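Local atomic coordinates of putative type VI secretion protein (Escherichia coli, PDB entry 6SKI), a protein that probably hydrolyses phospholipids as a toxic effector of the type VI secretion system, loaded onto the VgrG spike. Residues A207-E212 with G266-L271; E155-K160 with A200-H205. One frame throughout, in Å; residues are numbered along the deposited sequence.

Interaction 1: residues A207-E212 with G266-L271; sequences ANRVME and GVKLEL
In the alpha/beta-hydrolase fold of this putative phospholipase, the C-terminal end of helix 198-211 meets residues 266-271, an irregular part of the loop that leads from strand 237-243 to strand 278-284. Lys-268 carries most of the contact. Its CG lies anti to the carbonyl carbon (chi1 -83°), and bends at chi2 and chi3 swing the chain obliquely across Asn-208, whose CB is 3.7 Å from Lys-268 CB and 3.6 Å from Lys-268 CE. The ammonium group then arrives tip to tip with the carboxylate of Glu-212, the residue that follows the helix. Lys-268 NZ donates to Glu-212 OE2 at 2.5 Å in a salt bridge, approaching from above the carboxylate plane, 25° out of it. The backbone of Glu-212 still closes the last helical turn, its N bonding to Asn-208 O at 2.7 Å. The same Lys-268 NZ also passes 3.7 Å from Arg-209 CG, where the two side chains cross at about a right angle. The guanidinium of Arg-209 is turned to Asp-162, so a like charge near Lys-268 has its own counter-ion. Farther along the loop, Leu-271 packs on Leu-241 and Leu-243 of strand 237-243, while at the other end Val-267 touches Val-157 and Val-158 of helix 156-178, so the loop passes the end of helix 198-211 on its way from helix 156-178 to the central sheet.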
loop_
_atom_site.group_PDB
_atom_site.type_symbol
_atom_site.label_atom_id
_atom_site.label_comp_id
_atom_site.label_asym_id
_atom_site.label_seq_id
_atom_site.Cartn_x
_atom_site.Cartn_y
_atom_site.Cartn_z
ATOM N N ALA A 207 0.293 8.668 -9.722
ATOM C CA ALA A 207 -0.620 9.162 -10.740
ATOM C C ALA A 207 -0.378 10.638 -10.996
ATOM O O ALA A 207 -0.347 11.079 -12.150
ATOM C CB ALA A 207 -2.065 8.911 -10.321
ATOM N N ASN A 208 -0.122 11.401 -9.933
ATOM C CA ASN A 208 0.120 12.823 -10.114
ATOM C C ASN A 208 1.410 13.052 -10.883
ATOM O O ASN A 208 1.472 13.922 -11.758
ATOM C CB ASN A 208 0.147 13.526 -8.763
ATOM C CG ASN A 208 -1.240 13.784 -8.221
ATOM O OD1 ASN A 208 -1.549 13.437 -7.086
ATOM N ND2 ASN A 208 -2.088 14.390 -9.037
ATOM N N ARG A 209 2.437 12.248 -10.604
ATOM C CA ARG A 209 3.671 12.351 -11.370
ATOM C C ARG A 209 3.424 12.036 -12.837
ATOM O O ARG A 209 4.094 12.584 -13.717
ATOM C CB ARG A 209 4.731 11.423 -10.786
ATOM C CG ARG A 209 5.136 11.787 -9.378
ATOM C CD ARG A 209 6.216 10.871 -8.853
ATOM N NE ARG A 209 7.460 11.023 -9.595
ATOM C CZ ARG A 209 8.657 10.706 -9.114
ATOM N NH1 ARG A 209 8.772 10.221 -7.889
ATOM N NH2 ARG A 209 9.737 10.875 -9.859
ATOM N N VAL A 210 2.467 11.154 -13.123
ATOM C CA VAL A 210 2.128 10.893 -14.515
ATOM C C VAL A 210 1.315 12.048 -15.076
ATOM O O VAL A 210 1.436 12.398 -16.255
ATOM C CB VAL A 210 1.387 9.550 -14.646
ATOM C CG1 VAL A 210 0.935 9.330 -16.074
ATOM C CG2 VAL A 210 2.273 8.417 -14.187
ATOM N N MET A 211 0.492 12.676 -14.238
ATOM C CA MET A 211 -0.300 13.807 -14.701
ATOM C C MET A 211 0.579 15.024 -14.944
ATOM O O MET A 211 0.379 15.757 -15.917
ATOM C CB MET A 211 -1.392 14.127 -13.684
ATOM C CG MET A 211 -2.580 14.867 -14.248
ATOM S SD MET A 211 -3.569 15.594 -12.935
ATOM C CE MET A 211 -4.802 16.468 -13.890
ATOM N N GLU A 212 1.563 15.241 -14.075
ATOM C CA GLU A 212 2.536 16.308 -14.240
ATOM C C GLU A 212 3.574 15.996 -15.305
ATOM O O GLU A 212 4.436 16.840 -15.568
ATOM C CB GLU A 212 3.239 16.572 -12.911
ATOM C CG GLU A 212 2.398 17.340 -11.918
ATOM C CD GLU A 212 2.805 17.067 -10.487
ATOM O OE1 GLU A 212 1.972 17.284 -9.583
ATOM O OE2 GLU A 212 3.953 16.629 -10.267
ATOM N N GLY A 266 6.765 15.846 -0.066
ATOM C CA GLY A 266 5.931 16.443 -1.085
ATOM C C GLY A 266 5.031 15.425 -1.747
ATOM O O GLY A 266 5.133 15.191 -2.954
ATOM N N VAL A 267 4.145 14.811 -0.969
ATOM C CA VAL A 267 3.238 13.804 -1.505
ATOM C C VAL A 267 2.020 14.503 -2.095
ATOM O O VAL A 267 1.426 15.391 -1.472
ATOM C CB VAL A 267 2.850 12.763 -0.440
ATOM C CG1 VAL A 267 4.089 12.278 0.285
ATOM C CG2 VAL A 267 1.849 13.314 0.559
ATOM N N LYS A 268 1.693 14.154 -3.329
ATOM C CA LYS A 268 0.563 14.722 -4.043
ATOM C C LYS A 268 -0.558 13.695 -4.018
ATOM O O LYS A 268 -0.445 12.630 -4.630
ATOM C CB LYS A 268 0.970 15.093 -5.466
ATOM C CG LYS A 268 1.662 16.445 -5.562
ATOM C CD LYS A 268 2.931 16.400 -6.407
ATOM C CE LYS A 268 2.957 15.213 -7.352
ATOM N NZ LYS A 268 4.179 15.214 -8.202
ATOM N N LEU A 269 -1.633 14.006 -3.299
ATOM C CA LEU A 269 -2.715 13.057 -3.088
ATOM C C LEU A 269 -4.033 13.538 -3.669
ATOM O O LEU A 269 -5.044 12.842 -3.537
ATOM C CB LEU A 269 -2.889 12.779 -1.592
ATOM C CG LEU A 269 -1.807 11.936 -0.926
ATOM C CD1 LEU A 269 -2.364 11.254 0.298
ATOM C CD2 LEU A 269 -1.237 10.935 -1.899
ATOM N N GLU A 270 -4.051 14.697 -4.314
ATOM C CA GLU A 270 -5.272 15.253 -4.874
ATOM C C GLU A 270 -5.410 14.753 -6.301
ATOM O O GLU A 270 -4.453 14.815 -7.079
ATOM C CB GLU A 270 -5.252 16.782 -4.833
ATOM C CG GLU A 270 -6.631 17.427 -4.901
ATOM C CD GLU A 270 -6.859 18.207 -6.178
ATOM O OE1 GLU A 270 -5.929 18.913 -6.623
ATOM O OE2 GLU A 270 -7.976 18.123 -6.731
ATOM N N LEU A 271 -6.592 14.253 -6.638
ATOM C CA LEU A 271 -6.827 13.589 -7.916
ATOM C C LEU A 271 -7.751 14.474 -8.742
ATOM O O LEU A 271 -8.969 14.468 -8.548
ATOM C CB LEU A 271 -7.421 12.203 -7.703
ATOM C CG LEU A 271 -6.616 11.274 -6.792
ATOM C CD1 LEU A 271 -7.360 9.977 -6.563
ATOM C CD2 LEU A 271 -5.242 11.016 -7.373
#

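Interaction 2: residues E155-K160 with A200-H205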
loop_
_atom_site.group_PDB
_atom_site.type_symbol
_atom_site.label_atom_id
_atom_site.label_comp_id
_atom_site.label_asym_id
_atom_site.label_seq_id
_atom_site.Cartn_x
_atom_site.Cartn_y
_atom_site.Cartn_z
ATOM N N GLU A 155 9.128 9.718 4.620
ATOM C CA GLU A 155 9.155 10.123 3.223
ATOM C C GLU A 155 8.934 8.949 2.281
ATOM O O GLU A 155 9.318 9.023 1.112
ATOM C CB GLU A 155 10.484 10.806 2.911
ATOM C CG GLU A 155 10.498 12.284 3.238
ATOM C CD GLU A 155 11.891 12.796 3.531
ATOM O OE1 GLU A 155 12.814 11.966 3.668
ATOM O OE2 GLU A 155 12.063 14.029 3.624
ATOM N N GLY A 156 8.326 7.871 2.772
ATOM C CA GLY A 156 8.302 6.624 2.030
ATOM C C GLY A 156 7.500 6.670 0.747
ATOM O O GLY A 156 7.762 5.896 -0.171
ATOM N N VAL A 157 6.503 7.551 0.667
ATOM C CA VAL A 157 5.618 7.559 -0.497
ATOM C C VAL A 157 6.390 7.942 -1.757
ATOM O O VAL A 157 6.323 7.256 -2.787
ATOM C CB VAL A 157 4.427 8.501 -0.248
ATOM C CG1 VAL A 157 3.849 8.990 -1.557
ATOM C CG2 VAL A 157 3.373 7.806 0.589
ATOM N N VAL A 158 7.151 9.035 -1.689
ATOM C CA VAL A 158 7.899 9.493 -2.856
ATOM C C VAL A 158 9.017 8.514 -3.193
ATOM O O VAL A 158 9.295 8.242 -4.369
ATOM C CB VAL A 158 8.433 10.914 -2.608
ATOM C CG1 VAL A 158 9.013 11.495 -3.883
ATOM C CG2 VAL A 158 7.327 11.797 -2.066
ATOM N N THR A 159 9.674 7.967 -2.171
ATOM C CA THR A 159 10.711 6.972 -2.405
ATOM C C THR A 159 10.139 5.729 -3.071
ATOM O O THR A 159 10.800 5.111 -3.913
ATOM C CB THR A 159 11.388 6.618 -1.080
ATOM O OG1 THR A 159 12.190 7.723 -0.650
ATOM C CG2 THR A 159 12.275 5.393 -1.226
ATOM N N LYS A 160 8.900 5.371 -2.737
ATOM C CA LYS A 160 8.274 4.218 -3.366
ATOM C C LYS A 160 7.886 4.522 -4.804
ATOM O O LYS A 160 7.945 3.641 -5.661
ATOM C CB LYS A 160 7.064 3.765 -2.556
ATOM C CG LYS A 160 7.446 3.021 -1.294
ATOM C CD LYS A 160 7.804 1.583 -1.586
ATOM C CE LYS A 160 8.618 0.985 -0.462
ATOM N NZ LYS A 160 9.075 -0.387 -0.791
ATOM N N ALA A 200 -1.316 3.347 -1.290
ATOM C CA ALA A 200 -2.388 4.085 -1.942
ATOM C C ALA A 200 -2.032 5.541 -2.116
ATOM O O ALA A 200 -2.144 6.065 -3.228
ATOM C CB ALA A 200 -3.702 3.971 -1.170
ATOM N N ALA A 201 -1.496 6.166 -1.069
ATOM C CA ALA A 201 -0.930 7.492 -1.236
ATOM C C ALA A 201 0.158 7.466 -2.293
ATOM O O ALA A 201 0.135 8.270 -3.233
ATOM C CB ALA A 201 -0.385 8.000 0.097
ATOM N N ALA A 202 1.060 6.486 -2.209
ATOM C CA ALA A 202 2.070 6.327 -3.246
ATOM C C ALA A 202 1.421 6.213 -4.612
ATOM O O ALA A 202 1.802 6.933 -5.544
ATOM C CB ALA A 202 2.939 5.104 -2.960
ATOM N N ALA A 203 0.377 5.387 -4.730
ATOM C CA ALA A 203 -0.282 5.267 -6.021
ATOM C C ALA A 203 -0.791 6.619 -6.475
ATOM O O ALA A 203 -0.493 7.057 -7.592
ATOM C CB ALA A 203 -1.425 4.259 -5.954
ATOM N N ARG A 204 -1.473 7.334 -5.581
ATOM C CA ARG A 204 -1.962 8.652 -5.943
ATOM C C ARG A 204 -0.803 9.553 -6.323
ATOM O O ARG A 204 -0.833 10.196 -7.380
ATOM C CB ARG A 204 -2.773 9.233 -4.788
ATOM C CG ARG A 204 -4.043 8.449 -4.524
ATOM C CD ARG A 204 -4.614 8.731 -3.158
ATOM N NE ARG A 204 -5.183 10.066 -3.051
ATOM C CZ ARG A 204 -6.223 10.363 -2.285
ATOM N NH1 ARG A 204 -6.804 9.417 -1.567
ATOM N NH2 ARG A 204 -6.687 11.601 -2.240
ATOM N N HIS A 205 0.275 9.517 -5.536
ATOM C CA HIS A 205 1.445 10.308 -5.884
ATOM C C HIS A 205 1.949 9.928 -7.264
ATOM O O HIS A 205 2.163 10.800 -8.113
ATOM C CB HIS A 205 2.539 10.125 -4.834
ATOM C CG HIS A 205 3.664 11.104 -4.960
ATOM N ND1 HIS A 205 4.955 10.720 -5.244
ATOM C CD2 HIS A 205 3.688 12.452 -4.852
ATOM C CE1 HIS A 205 5.728 11.789 -5.300
ATOM N NE2 HIS A 205 4.984 12.852 -5.063
#
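Two helices of the alpha/beta-hydrolase fold cross here: the start of helix 156-178 and the first half of helix 198-211; a Gly-x-Ser-x-Gly sequence, of the kind found at a nucleophile elbow, spans the junction of strand 184-195 and the latter helix. The axes of the short segments approach to 8.6 Å at a signed crossing angle of -56°, and the backbones come nearest where Val-157 CA and Ala-202 CA are 4.7 Å apart. Small alanine side chains on the second helix permit this closeness. Val-157 points at that helix and straddles its surface with its two methyls. CG1, anti to the backbone N, comes over the Ala-202 backbone, 3.6 Å from Ala-202 CA, and also touches the CB of His-205. CG2, on the other branch, meets Ala-201 CB at 3.8 Å. One turn on from Ala-201, His-205 leans toward helix 156-178 with its CG anti to its own backbone N (chi1 -168°), which carries the imidazole past Val-157 to Val-158. The ring and the two valines cross obliquely. Both ring nitrogens have weak hydrogen bonds outside the two segments, ND1 with the hydroxyl of Thr-161 and NE2 with the carbonyl of Gly-266; together these probably help to fix the rotation of a buried imidazole. Phe-43, at the end of strand 22-43, touches Ala-202 and Ala-203. Along the flank, Lys-160 gives only its aliphatic base, CB lying 4.4 Å from Ala-202 CB, while its ammonium group turns off to the carbonyls of Ser-129 and Gly-130, in weak hydrogen bonds. At the tip of the imidazole, His-205 CE1 lies against both methyls of Val-158, with CG1 and CG2 each 3.6 Å from it.

Overall arrangement
Interactions 1 and 2 follow one another along helix 198-211, their centres about 9 Å apart, and residues 266-271 touch both. Arg-204 NH2 lies 2.4 Å from Leu-269 O, a probable hydrogen bond, while the imidazole of His-205 lies against the backbone at Lys-268. Helix 156-178, the partner in interaction 2, also borders interaction 1. Helix 198-211 thus has its earlier part against helix 156-178 and its end against the loop. Interaction 2 is the one nearer the probable active site: the side chain of Ala-201 lies close to, without touching, a likely Ser-197, His-310 and Asp-245 triad.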